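Long-range contact in calcium uptake protein 2, mitochondrial (Homo sapiens, PDB 6LB7), which binds calcium through an EF-hand loop and probably regulates calcium uptake into mitochondria: residues R13-H22 with E40-L51. Residues are numbered along the deposited sequence; the frame is centred on the assembly and turned at random.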
loop_
_atom_site.group_PDB
_atom_site.type_symbol
_atom_site.label_atom_id
_atom_site.label_comp_id
_atom_site.label_asym_id
_atom_site.label_seq_id
_atom_site.Cartn_x
_atom_site.Cartn_y
_atom_site.Cartn_z
ATOM N N ARG B 13 7.652 7.880 24.864
ATOM C CA ARG B 13 8.065 6.513 25.153
ATOM C C ARG B 13 9.571 6.340 24.997
ATOM O O ARG B 13 10.213 5.650 25.801
ATOM C CB ARG B 13 7.330 5.560 24.236
ATOM C CG ARG B 13 7.869 4.185 24.334
ATOM C CD ARG B 13 7.104 3.274 23.448
ATOM N NE ARG B 13 7.481 1.893 23.704
ATOM C CZ ARG B 13 6.953 1.157 24.669
ATOM N NH1 ARG B 13 6.026 1.678 25.467
ATOM N NH2 ARG B 13 7.347 -0.092 24.839
ATOM N N PHE B 14 10.154 6.960 23.971
ATOM C CA PHE B 14 11.606 6.942 23.832
ATOM C C PHE B 14 12.280 7.486 25.086
ATOM O O PHE B 14 13.160 6.836 25.660
ATOM C CB PHE B 14 12.026 7.747 22.604
ATOM C CG PHE B 14 13.525 7.927 22.476
ATOM C CD1 PHE B 14 14.315 6.921 21.947
ATOM C CD2 PHE B 14 14.136 9.110 22.879
ATOM C CE1 PHE B 14 15.696 7.085 21.821
ATOM C CE2 PHE B 14 15.512 9.283 22.766
ATOM C CZ PHE B 14 16.296 8.273 22.233
ATOM N N MET B 15 11.863 8.673 25.536
ATOM C CA MET B 15 12.548 9.248 26.696
ATOM C C MET B 15 12.249 8.480 27.981
ATOM O O MET B 15 13.103 8.413 28.875
ATOM C CB MET B 15 12.183 10.723 26.848
ATOM C CG MET B 15 13.001 11.642 25.971
ATOM S SD MET B 15 12.650 13.400 26.202
ATOM C CE MET B 15 11.052 13.534 25.447
ATOM N N GLN B 16 11.108 7.799 28.069
ATOM C CA GLN B 16 10.838 6.946 29.223
ATOM C C GLN B 16 11.824 5.779 29.302
ATOM O O GLN B 16 12.275 5.417 30.396
ATOM C CB GLN B 16 9.392 6.446 29.164
ATOM C CG GLN B 16 9.155 5.035 29.675
ATOM C CD GLN B 16 7.672 4.656 29.651
ATOM O OE1 GLN B 16 6.996 4.814 28.634
ATOM N NE2 GLN B 16 7.166 4.167 30.778
ATOM N N PHE B 17 12.180 5.181 28.155
ATOM C CA PHE B 17 13.115 4.059 28.142
ATOM C C PHE B 17 14.575 4.483 28.039
ATOM O O PHE B 17 15.459 3.679 28.341
ATOM C CB PHE B 17 12.797 3.107 26.981
ATOM C CG PHE B 17 11.750 2.094 27.308
ATOM C CD1 PHE B 17 12.105 0.859 27.826
ATOM C CD2 PHE B 17 10.407 2.376 27.101
ATOM C CE1 PHE B 17 11.129 -0.081 28.135
ATOM C CE2 PHE B 17 9.438 1.448 27.400
ATOM C CZ PHE B 17 9.803 0.219 27.925
ATOM N N SER B 18 14.852 5.705 27.596
ATOM C CA SER B 18 16.235 6.164 27.488
ATOM C C SER B 18 16.919 6.195 28.853
ATOM O O SER B 18 16.383 6.738 29.820
ATOM C CB SER B 18 16.278 7.552 26.851
ATOM O OG SER B 18 15.754 7.512 25.536
ATOM N N SER B 19 18.112 5.618 28.928
ATOM C CA SER B 19 18.903 5.647 30.147
ATOM C C SER B 19 20.060 6.635 30.079
ATOM O O SER B 19 20.845 6.718 31.032
ATOM C CB SER B 19 19.429 4.241 30.471
ATOM O OG SER B 19 20.374 3.794 29.514
ATOM N N LEU B 20 20.175 7.402 28.997
ATOM C CA LEU B 20 21.310 8.283 28.770
ATOM C C LEU B 20 20.830 9.673 28.367
ATOM O O LEU B 20 19.759 9.835 27.768
ATOM C CB LEU B 20 22.238 7.717 27.679
ATOM C CG LEU B 20 22.918 6.377 27.988
ATOM C CD1 LEU B 20 23.869 6.010 26.858
ATOM C CD2 LEU B 20 23.665 6.445 29.304
ATOM N N GLU B 21 21.637 10.679 28.702
ATOM C CA GLU B 21 21.357 12.071 28.369
ATOM C C GLU B 21 22.662 12.769 28.003
ATOM O O GLU B 21 23.706 12.488 28.588
ATOM C CB GLU B 21 20.660 12.797 29.534
ATOM C CG GLU B 21 20.200 14.233 29.238
ATOM C CD GLU B 21 21.275 15.280 29.522
ATOM O OE1 GLU B 21 22.181 14.999 30.333
ATOM O OE2 GLU B 21 21.217 16.381 28.928
ATOM N N HIS B 22 22.596 13.668 27.027
ATOM C CA HIS B 22 23.750 14.485 26.671
ATOM C C HIS B 22 23.241 15.763 26.026
ATOM O O HIS B 22 22.527 15.702 25.019
ATOM C CB HIS B 22 24.680 13.727 25.729
ATOM C CG HIS B 22 25.846 14.530 25.248
ATOM N ND1 HIS B 22 26.930 14.826 26.047
ATOM C CD2 HIS B 22 26.104 15.088 24.042
ATOM C CE1 HIS B 22 27.803 15.534 25.353
ATOM N NE2 HIS B 22 27.328 15.703 24.131
ATOM N N GLU B 40 5.916 -2.794 27.381
ATOM C CA GLU B 40 5.249 -1.478 27.352
ATOM C C GLU B 40 5.907 -0.650 28.441
ATOM O O GLU B 40 6.163 0.489 28.177
ATOM C CB GLU B 40 3.762 -1.599 27.613
ATOM C CG GLU B 40 3.105 -2.548 26.670
ATOM C CD GLU B 40 1.608 -2.373 26.688
ATOM O OE1 GLU B 40 1.167 -1.306 26.275
ATOM O OE2 GLU B 40 0.915 -3.307 27.123
ATOM N N GLN B 41 6.249 -1.274 29.568
ATOM C CA GLN B 41 6.882 -0.549 30.691
ATOM C C GLN B 41 8.073 -1.309 31.262
ATOM O O GLN B 41 8.076 -2.522 31.239
ATOM C CB GLN B 41 5.888 -0.324 31.826
ATOM C CG GLN B 41 4.954 0.835 31.566
ATOM C CD GLN B 41 4.626 1.581 32.831
ATOM O OE1 GLN B 41 5.071 1.226 33.916
ATOM N NE2 GLN B 41 3.804 2.607 32.687
ATOM N N MET B 42 8.976 -0.511 31.792
ATOM C CA MET B 42 10.169 -0.554 32.646
ATOM C C MET B 42 10.138 -1.727 33.616
ATOM O O MET B 42 11.223 -2.107 34.048
ATOM C CB MET B 42 10.187 0.751 33.425
ATOM C CG MET B 42 8.896 1.094 34.069
ATOM S SD MET B 42 9.002 2.777 34.587
ATOM C CE MET B 42 8.000 3.603 33.519
ATOM N N GLU B 43 9.047 -1.551 34.378
ATOM C CA GLU B 43 8.906 -2.486 35.534
ATOM C C GLU B 43 9.710 -2.019 36.757
ATOM O O GLU B 43 10.042 -2.874 37.580
ATOM C CB GLU B 43 9.304 -3.897 35.120
ATOM C CG GLU B 43 8.157 -4.684 34.569
ATOM C CD GLU B 43 8.415 -5.377 33.287
ATOM O OE1 GLU B 43 9.426 -5.900 33.119
ATOM O OE2 GLU B 43 7.609 -5.374 32.474
ATOM N N ARG B 44 10.347 -0.845 36.705
ATOM C CA ARG B 44 11.415 -0.266 37.559
ATOM C C ARG B 44 11.629 0.984 36.706
ATOM O O ARG B 44 11.412 0.906 35.520
ATOM C CB ARG B 44 12.576 -1.244 37.767
ATOM C CG ARG B 44 12.539 -1.965 39.106
ATOM C CD ARG B 44 13.632 -2.994 39.323
ATOM N NE ARG B 44 13.553 -3.588 40.649
ATOM C CZ ARG B 44 14.529 -4.258 41.245
ATOM N NH1 ARG B 44 14.275 -5.410 41.844
ATOM N NH2 ARG B 44 15.755 -3.776 41.255
ATOM N N LYS B 45 12.138 2.058 37.287
ATOM C CA LYS B 45 12.175 3.385 36.600
ATOM C C LYS B 45 13.648 3.262 36.190
ATOM O O LYS B 45 14.428 2.667 36.937
ATOM C CB LYS B 45 12.026 4.613 37.502
ATOM C CG LYS B 45 12.172 5.964 36.821
ATOM C CD LYS B 45 11.964 7.121 37.769
ATOM C CE LYS B 45 12.126 8.482 37.123
ATOM N NZ LYS B 45 11.917 9.593 38.074
ATOM N N THR B 46 14.026 3.793 35.030
ATOM C CA THR B 46 15.468 3.700 34.668
ATOM C C THR B 46 16.172 5.003 35.026
ATOM O O THR B 46 15.615 6.070 34.761
ATOM C CB THR B 46 15.747 3.263 33.224
ATOM O OG1 THR B 46 17.170 3.209 33.103
ATOM C CG2 THR B 46 15.191 4.211 32.187
ATOM N N SER B 47 17.334 4.861 35.656
ATOM C CA SER B 47 18.232 5.966 36.084
ATOM C C SER B 47 18.850 6.584 34.822
ATOM O O SER B 47 19.268 5.811 33.951
ATOM C CB SER B 47 19.304 5.442 37.009
ATOM O OG SER B 47 18.780 4.948 38.239
ATOM N N VAL B 48 18.883 7.914 34.728
ATOM C CA VAL B 48 19.441 8.577 33.514
ATOM C C VAL B 48 20.849 9.114 33.804
ATOM O O VAL B 48 20.971 10.066 34.563
ATOM C CB VAL B 48 18.492 9.668 32.995
ATOM C CG1 VAL B 48 19.114 10.443 31.858
ATOM C CG2 VAL B 48 17.140 9.111 32.590
ATOM N N LYS B 49 21.871 8.484 33.240
ATOM C CA LYS B 49 23.236 8.936 33.434
ATOM C C LYS B 49 23.562 10.025 32.421
ATOM O O LYS B 49 23.348 9.843 31.218
ATOM C CB LYS B 49 24.215 7.769 33.304
ATOM C CG LYS B 49 24.008 6.661 34.343
ATOM C CD LYS B 49 23.873 7.215 35.762
ATOM C CE LYS B 49 25.174 7.856 36.256
ATOM N NZ LYS B 49 24.918 8.874 37.317
ATOM N N LYS B 50 24.047 11.164 32.914
ATOM C CA LYS B 50 24.544 12.213 32.035
ATOM C C LYS B 50 25.850 11.771 31.400
ATOM O O LYS B 50 26.693 11.152 32.052
ATOM C CB LYS B 50 24.766 13.513 32.804
ATOM C CG LYS B 50 23.509 14.282 33.154
ATOM C CD LYS B 50 23.867 15.571 33.888
ATOM C CE LYS B 50 22.672 16.500 34.009
ATOM N NZ LYS B 50 22.206 16.984 32.676
ATOM N N LEU B 51 26.018 12.090 30.122
ATOM C CA LEU B 51 27.219 11.735 29.386
ATOM C C LEU B 51 28.002 12.994 29.053
ATOM O O LEU B 51 27.424 13.989 28.594
ATOM C CB LEU B 51 26.876 10.980 28.101
ATOM C CG LEU B 51 26.347 9.557 28.270
ATOM C CD1 LEU B 51 26.472 8.777 26.958
ATOM C CD2 LEU B 51 27.071 8.851 29.413
#
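R13 and E40 meet at one end of this contact, H22 and L51 at the other. The R13 side chain, extended from CG to NE, brings NH1 to 3.0 Å from E40 O; the bond uses a lone pair of the carbonyl but is bent, with an N-H...O angle of 137°. E40 O also lies at the edge of the F17 ring, 3.5 Å from F17 CE2, an atom that sits over one face of the R13 guanidinium, offset toward its rim. At the far end H22 ND1 donates to L51 O over 2.7 Å, almost straight at 173° and within the imidazole plane, though from above the carbonyl plane. H22 CG stands anti to its own N (chi1 176°), which carries the ring over to this carbonyl.

Strands 20-22 and 49-50 pair in parallel between these ends: K49 N donates to S19 O, E21 N to K49 O, and L51 N to E21 O. Strand 25-27 flanks 20-22 on its other side, antiparallel, completing a small mixed sheet at the surface. Across the parallel pair, E21 and K50 run side by side into a salt bridge, K50 NZ reaching E21 OE1 at 3.1 Å from above the carboxylate plane, while E21 OE2 accepts from G24 N. L20 CD1 packs against L51 CD1 at 3.8 Å.

Behind the first shell, R13 NH2 bonds S36 O of helix 30-38, and D32 of that helix holds S19 OG. With an alanine in place of R13, the E40 and S36 carbonyls would probably lose this shared donor group and F17 its flat neighbour.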